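Local coordinates for pyrroline-5-carboxylate reductase catalytic N-terminal domain-containing protein (Sinorhizobium meliloti, PDB 4HUJ) that is of unknown function but probably binds a nicotinamide dinucleotide and acts as an oxidoreductase, at residues 104-114 / 138-149. Sequence-based numbering, arbitrary orientation.
Sequences WGGQIVVDASN and LVPGAKVVKAFN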
ATOM      1  N   TRP A 104     -15.207  -8.249   3.217  1.00 29.62           N
ATOM      2  CA  TRP A 104     -13.852  -7.883   3.605  1.00 28.14           C
ATOM      3  C   TRP A 104     -13.662  -7.880   5.120  1.00 27.66           C
ATOM      4  O   TRP A 104     -12.642  -7.407   5.625  1.00 27.37           O
ATOM      5  CB  TRP A 104     -13.513  -6.509   3.032  1.00 27.82           C
ATOM      6  CG  TRP A 104     -13.234  -6.514   1.564  1.00 26.91           C
ATOM      7  CD1 TRP A 104     -14.127  -6.291   0.554  1.00 26.18           C
ATOM      8  CD2 TRP A 104     -11.967  -6.735   0.939  1.00 25.47           C
ATOM      9  NE1 TRP A 104     -13.495  -6.368  -0.664  1.00 26.10           N
ATOM     10  CE2 TRP A 104     -12.168  -6.640  -0.458  1.00 25.39           C
ATOM     11  CE3 TRP A 104     -10.678  -7.008   1.421  1.00 24.35           C
ATOM     12  CZ2 TRP A 104     -11.129  -6.806  -1.377  1.00 25.31           C
ATOM     13  CZ3 TRP A 104      -9.645  -7.176   0.506  1.00 24.83           C
ATOM     14  CH2 TRP A 104      -9.878  -7.075  -0.878  1.00 24.48           C
ATOM     15  N   GLY A 105     -14.647  -8.413   5.841  1.00 27.00           N
ATOM     16  CA  GLY A 105     -14.588  -8.488   7.301  1.00 25.81           C
ATOM     17  C   GLY A 105     -13.290  -9.068   7.830  1.00 24.69           C
ATOM     18  O   GLY A 105     -12.808 -10.097   7.343  1.00 25.00           O
ATOM     19  N   GLY A 106     -12.708  -8.383   8.813  1.00 23.62           N
ATOM     20  CA  GLY A 106     -11.478  -8.835   9.458  1.00 22.06           C
ATOM     21  C   GLY A 106     -10.201  -8.500   8.706  1.00 20.82           C
ATOM     22  O   GLY A 106      -9.100  -8.835   9.154  1.00 21.13           O
ATOM     23  N   GLN A 107     -10.341  -7.841   7.560  1.00 19.46           N
ATOM     24  CA  GLN A 107      -9.182  -7.500   6.741  1.00 17.82           C
ATOM     25  C   GLN A 107      -8.889  -6.009   6.778  1.00 16.94           C
ATOM     26  O   GLN A 107      -9.786  -5.191   7.001  1.00 17.07           O
ATOM     27  CB  GLN A 107      -9.387  -7.940   5.289  1.00 17.88           C
ATOM     28  CG  GLN A 107      -9.576  -9.435   5.100  1.00 17.27           C
ATOM     29  CD  GLN A 107      -9.747  -9.806   3.642  1.00 17.10           C
ATOM     30  OE1 GLN A 107      -8.772  -9.892   2.891  1.00 18.62           O
ATOM     31  NE2 GLN A 107     -10.986 -10.027   3.233  1.00 15.72           N
ATOM     32  N   ILE A 108      -7.619  -5.679   6.563  1.00 15.60           N
ATOM     33  CA  ILE A 108      -7.178  -4.302   6.394  1.00 14.60           C
ATOM     34  C   ILE A 108      -6.818  -4.118   4.931  1.00 13.87           C
ATOM     35  O   ILE A 108      -6.088  -4.932   4.361  1.00 13.65           O
ATOM     36  CB  ILE A 108      -5.952  -3.984   7.282  1.00 14.36           C
ATOM     37  CG1 ILE A 108      -6.355  -3.980   8.758  1.00 14.63           C
ATOM     38  CG2 ILE A 108      -5.314  -2.632   6.896  1.00 14.79           C
ATOM     39  CD1 ILE A 108      -5.174  -3.982   9.712  1.00 13.88           C
ATOM     40  N   VAL A 109      -7.340  -3.048   4.334  1.00 13.24           N
ATOM     41  CA  VAL A 109      -6.976  -2.661   2.979  1.00 12.73           C
ATOM     42  C   VAL A 109      -6.158  -1.378   3.065  1.00 12.37           C
ATOM     43  O   VAL A 109      -6.588  -0.413   3.686  1.00 12.34           O
ATOM     44  CB  VAL A 109      -8.233  -2.470   2.090  1.00 12.65           C
ATOM     45  CG1 VAL A 109      -7.886  -1.782   0.765  1.00 13.60           C
ATOM     46  CG2 VAL A 109      -8.888  -3.815   1.829  1.00 13.32           C
ATOM     47  N   VAL A 110      -4.967  -1.395   2.476  1.00 11.74           N
ATOM     48  CA  VAL A 110      -4.109  -0.214   2.437  1.00 11.48           C
ATOM     49  C   VAL A 110      -4.229   0.435   1.059  1.00 11.69           C
ATOM     50  O   VAL A 110      -3.829  -0.157   0.060  1.00 12.51           O
ATOM     51  CB  VAL A 110      -2.644  -0.573   2.753  1.00 11.71           C
ATOM     52  CG1 VAL A 110      -1.753   0.671   2.697  1.00 10.71           C
ATOM     53  CG2 VAL A 110      -2.552  -1.220   4.130  1.00 11.36           C
ATOM     54  N   ASP A 111      -4.802   1.637   1.009  1.00 11.67           N
ATOM     55  CA  ASP A 111      -4.914   2.378  -0.251  1.00 11.22           C
ATOM     56  C   ASP A 111      -3.619   3.147  -0.518  1.00 10.93           C
ATOM     57  O   ASP A 111      -3.347   4.161   0.124  1.00 11.27           O
ATOM     58  CB  ASP A 111      -6.121   3.322  -0.206  1.00 11.45           C
ATOM     59  CG  ASP A 111      -6.303   4.119  -1.495  1.00 12.19           C
ATOM     60  OD1 ASP A 111      -5.690   3.774  -2.532  1.00 12.41           O
ATOM     61  OD2 ASP A 111      -7.073   5.097  -1.475  1.00 12.58           O
ATOM     62  N   ALA A 112      -2.817   2.648  -1.460  1.00 10.65           N
ATOM     63  CA  ALA A 112      -1.570   3.301  -1.850  1.00 10.88           C
ATOM     64  C   ALA A 112      -1.703   4.099  -3.154  1.00 11.05           C
ATOM     65  O   ALA A 112      -0.703   4.593  -3.682  1.00 11.79           O
ATOM     66  CB  ALA A 112      -0.443   2.276  -1.962  1.00 11.11           C
ATOM     67  N   SER A 113      -2.932   4.227  -3.658  1.00 10.92           N
ATOM     68  CA  SER A 113      -3.176   4.846  -4.966  1.00 10.92           C
ATOM     69  C   SER A 113      -3.342   6.359  -4.875  1.00 10.69           C
ATOM     70  O   SER A 113      -3.727   6.890  -3.832  1.00 10.95           O
ATOM     71  CB  SER A 113      -4.427   4.246  -5.620  1.00 10.88           C
ATOM     72  OG  SER A 113      -5.620   4.773  -5.039  1.00 12.54           O
ATOM     73  N   ASN A 114      -3.076   7.036  -5.991  1.00 10.26           N
ATOM     74  CA  ASN A 114      -3.364   8.460  -6.136  1.00 10.13           C
ATOM     75  C   ASN A 114      -4.292   8.672  -7.321  1.00 10.38           C
ATOM     76  O   ASN A 114      -4.040   8.137  -8.404  1.00 10.55           O
ATOM     77  CB  ASN A 114      -2.074   9.243  -6.346  1.00  9.83           C
ATOM     78  CG  ASN A 114      -1.165   9.195  -5.137  1.00 10.45           C
ATOM     79  OD1 ASN A 114      -0.018   8.733  -5.220  1.00 13.07           O
ATOM     80  ND2 ASN A 114      -1.672   9.651  -4.004  1.00  6.17           N
ATOM     81  N   LEU A 138     -15.813   0.770  -1.813  1.00 21.95           N
ATOM     82  CA  LEU A 138     -15.646  -0.394  -2.687  1.00 22.54           C
ATOM     83  C   LEU A 138     -15.195  -1.648  -1.932  1.00 22.55           C
ATOM     84  O   LEU A 138     -15.226  -2.753  -2.480  1.00 22.62           O
ATOM     85  CB  LEU A 138     -14.654  -0.089  -3.820  1.00 22.39           C
ATOM     86  CG  LEU A 138     -14.979   1.051  -4.785  1.00 22.93           C
ATOM     87  CD1 LEU A 138     -13.759   1.367  -5.634  1.00 23.90           C
ATOM     88  CD2 LEU A 138     -16.191   0.723  -5.659  1.00 23.95           C
ATOM     89  N   VAL A 139     -14.764  -1.471  -0.681  1.00 22.60           N
ATOM     90  CA  VAL A 139     -14.374  -2.596   0.175  1.00 22.36           C
ATOM     91  C   VAL A 139     -15.136  -2.599   1.516  1.00 22.74           C
ATOM     92  O   VAL A 139     -14.522  -2.491   2.584  1.00 22.32           O
ATOM     93  CB  VAL A 139     -12.827  -2.668   0.403  1.00 22.12           C
ATOM     94  CG1 VAL A 139     -12.116  -3.110  -0.863  1.00 22.04           C
ATOM     95  CG2 VAL A 139     -12.270  -1.329   0.888  1.00 21.82           C
ATOM     96  N   PRO A 140     -16.482  -2.729   1.469  1.00 23.16           N
ATOM     97  CA  PRO A 140     -17.256  -2.690   2.714  1.00 23.22           C
ATOM     98  C   PRO A 140     -16.835  -3.811   3.658  1.00 22.77           C
ATOM     99  O   PRO A 140     -16.579  -4.938   3.217  1.00 23.19           O
ATOM    100  CB  PRO A 140     -18.700  -2.901   2.238  1.00 23.35           C
ATOM    101  CG  PRO A 140     -18.563  -3.642   0.954  1.00 23.72           C
ATOM    102  CD  PRO A 140     -17.337  -3.062   0.314  1.00 23.50           C
ATOM    103  N   GLY A 141     -16.735  -3.493   4.942  1.00 22.09           N
ATOM    104  CA  GLY A 141     -16.269  -4.461   5.917  1.00 21.23           C
ATOM    105  C   GLY A 141     -14.784  -4.343   6.205  1.00 20.39           C
ATOM    106  O   GLY A 141     -14.338  -4.706   7.289  1.00 21.01           O
ATOM    107  N   ALA A 142     -14.015  -3.838   5.238  1.00 19.58           N
ATOM    108  CA  ALA A 142     -12.574  -3.665   5.419  1.00 18.36           C
ATOM    109  C   ALA A 142     -12.273  -2.426   6.249  1.00 17.61           C
ATOM    110  O   ALA A 142     -12.998  -1.431   6.177  1.00 18.07           O
ATOM    111  CB  ALA A 142     -11.869  -3.567   4.071  1.00 18.70           C
ATOM    112  N   LYS A 143     -11.213  -2.498   7.047  1.00 16.53           N
ATOM    113  CA  LYS A 143     -10.666  -1.312   7.692  1.00 15.42           C
ATOM    114  C   LYS A 143      -9.586  -0.760   6.755  1.00 14.64           C
ATOM    115  O   LYS A 143      -8.611  -1.445   6.454  1.00 14.44           O
ATOM    116  CB  LYS A 143     -10.100  -1.650   9.072  1.00 15.98           C
ATOM    117  CG  LYS A 143     -11.179  -1.920  10.130  1.00 16.92           C
ATOM    118  CD  LYS A 143     -10.577  -2.372  11.458  1.00 20.42           C
ATOM    119  CE  LYS A 143     -11.684  -2.724  12.441  1.00 23.18           C
ATOM    120  NZ  LYS A 143     -11.175  -3.332  13.712  1.00 24.53           N
ATOM    121  N   VAL A 144      -9.791   0.463   6.270  1.00 13.71           N
ATOM    122  CA  VAL A 144      -8.901   1.053   5.264  1.00 12.80           C
ATOM    123  C   VAL A 144      -7.883   1.997   5.897  1.00 12.06           C
ATOM    124  O   VAL A 144      -8.230   2.821   6.742  1.00 12.49           O
ATOM    125  CB  VAL A 144      -9.700   1.783   4.148  1.00 13.02           C
ATOM    126  CG1 VAL A 144      -8.764   2.501   3.158  1.00 13.06           C
ATOM    127  CG2 VAL A 144     -10.593   0.787   3.402  1.00 13.71           C
ATOM    128  N   VAL A 145      -6.623   1.842   5.494  1.00 10.83           N
ATOM    129  CA  VAL A 145      -5.544   2.749   5.894  1.00 10.15           C
ATOM    130  C   VAL A 145      -4.977   3.360   4.617  1.00  9.52           C
ATOM    131  O   VAL A 145      -4.743   2.643   3.650  1.00  9.46           O
ATOM    132  CB  VAL A 145      -4.427   1.998   6.657  1.00 10.20           C
ATOM    133  CG1 VAL A 145      -3.238   2.921   6.970  1.00 10.98           C
ATOM    134  CG2 VAL A 145      -4.968   1.384   7.937  1.00  9.66           C
ATOM    135  N   LYS A 146      -4.760   4.676   4.619  1.00  9.11           N
ATOM    136  CA  LYS A 146      -4.114   5.360   3.495  1.00  9.16           C
ATOM    137  C   LYS A 146      -2.618   5.437   3.787  1.00  9.18           C
ATOM    138  O   LYS A 146      -2.206   6.065   4.760  1.00  9.53           O
ATOM    139  CB  LYS A 146      -4.704   6.771   3.322  1.00  9.01           C
ATOM    140  CG  LYS A 146      -4.212   7.518   2.076  1.00  8.72           C
ATOM    141  CD  LYS A 146      -4.802   8.919   2.018  1.00  9.57           C
ATOM    142  CE  LYS A 146      -4.353   9.659   0.760  1.00 10.86           C
ATOM    143  NZ  LYS A 146      -4.987   9.049  -0.448  1.00 10.62           N
ATOM    144  N   ALA A 147      -1.812   4.775   2.955  1.00  9.55           N
ATOM    145  CA  ALA A 147      -0.360   4.734   3.139  1.00  9.76           C
ATOM    146  C   ALA A 147       0.346   4.228   1.888  1.00 10.09           C
ATOM    147  O   ALA A 147      -0.249   3.520   1.089  1.00 10.13           O
ATOM    148  CB  ALA A 147       0.005   3.853   4.345  1.00 10.10           C
ATOM    149  N   PHE A 148       1.629   4.583   1.760  1.00 10.42           N
ATOM    150  CA  PHE A 148       2.501   4.199   0.634  1.00 11.11           C
ATOM    151  C   PHE A 148       2.184   4.974  -0.646  1.00 11.02           C
ATOM    152  O   PHE A 148       2.716   4.648  -1.707  1.00 11.11           O
ATOM    153  CB  PHE A 148       2.470   2.684   0.326  1.00 11.13           C
ATOM    154  CG  PHE A 148       2.881   1.797   1.477  1.00 11.93           C
ATOM    155  CD1 PHE A 148       4.208   1.734   1.898  1.00 13.22           C
ATOM    156  CD2 PHE A 148       1.943   0.977   2.095  1.00 13.00           C
ATOM    157  CE1 PHE A 148       4.584   0.892   2.951  1.00 12.57           C
ATOM    158  CE2 PHE A 148       2.307   0.132   3.148  1.00 14.52           C
ATOM    159  CZ  PHE A 148       3.634   0.087   3.570  1.00 12.06           C
ATOM    160  N   ASN A 149       1.321   5.987  -0.555  1.00 10.71           N
ATOM    161  CA  ASN A 149       0.986   6.805  -1.725  1.00 10.66           C
ATOM    162  C   ASN A 149       1.881   8.042  -1.861  1.00 11.08           C
ATOM    163  O   ASN A 149       1.809   8.768  -2.851  1.00 10.70           O
ATOM    164  CB  ASN A 149      -0.471   7.266  -1.638  1.00 10.29           C
ATOM    165  CG  ASN A 149      -0.671   8.343  -0.585  1.00  9.81           C
ATOM    166  OD1 ASN A 149      -0.504   8.092   0.605  1.00 11.40           O
ATOM    167  ND2 ASN A 149      -1.014   9.554  -1.024  1.00  9.31           N
TER
HETATM  168  O   HOH W   1      -3.698   6.671  -1.111  1.00 11.47           O
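Strands 108-111 and 143-147 are neighbouring parallel strands of a Rossmann-type sheet, joined through helix 131-138 in a beta-alpha-beta unit, and V109 sits beside V144. The backbone of V109 bonds both ways: its N donates to K143 O, and its O takes V145 N at 2.9 Å, in the carbonyl plane. The ladder slackens at its end, where A147 N lies above the carbonyl plane of D111 O at 3.3 Å. Beta-branched residues suit these strands: V109 and V144 pack on one face, joined there by V139 from the preceding turn, while I108 CG2 meets V145 CG2 on the other. Where the strands begin, chi1 of -75° swings the indole of W104 beneath V139 CG1, which meets its face in a CH-pi contact, 3.7 Å from the centroid of the five-membered ring. W104 CB touches A142 CB at 3.5 Å. An alanine in place of W104 would keep that last touch but would probably leave V139 CG1 without its aromatic partner and open a gap beside helix 94-98. G141 takes the third position of the type II turn 139-142, where its positive phi suits glycine and a CB would crowd G105 N. At the C-terminal end of strand 108-111, D111 OD1 accepts S113 N in an Asx turn and also S113 OG. T132 OG1 bonds D111 OD2 and K146 NZ, and one water accepts from K146 NZ while donating to D111 O and, at 2.7 Å, to S113 O.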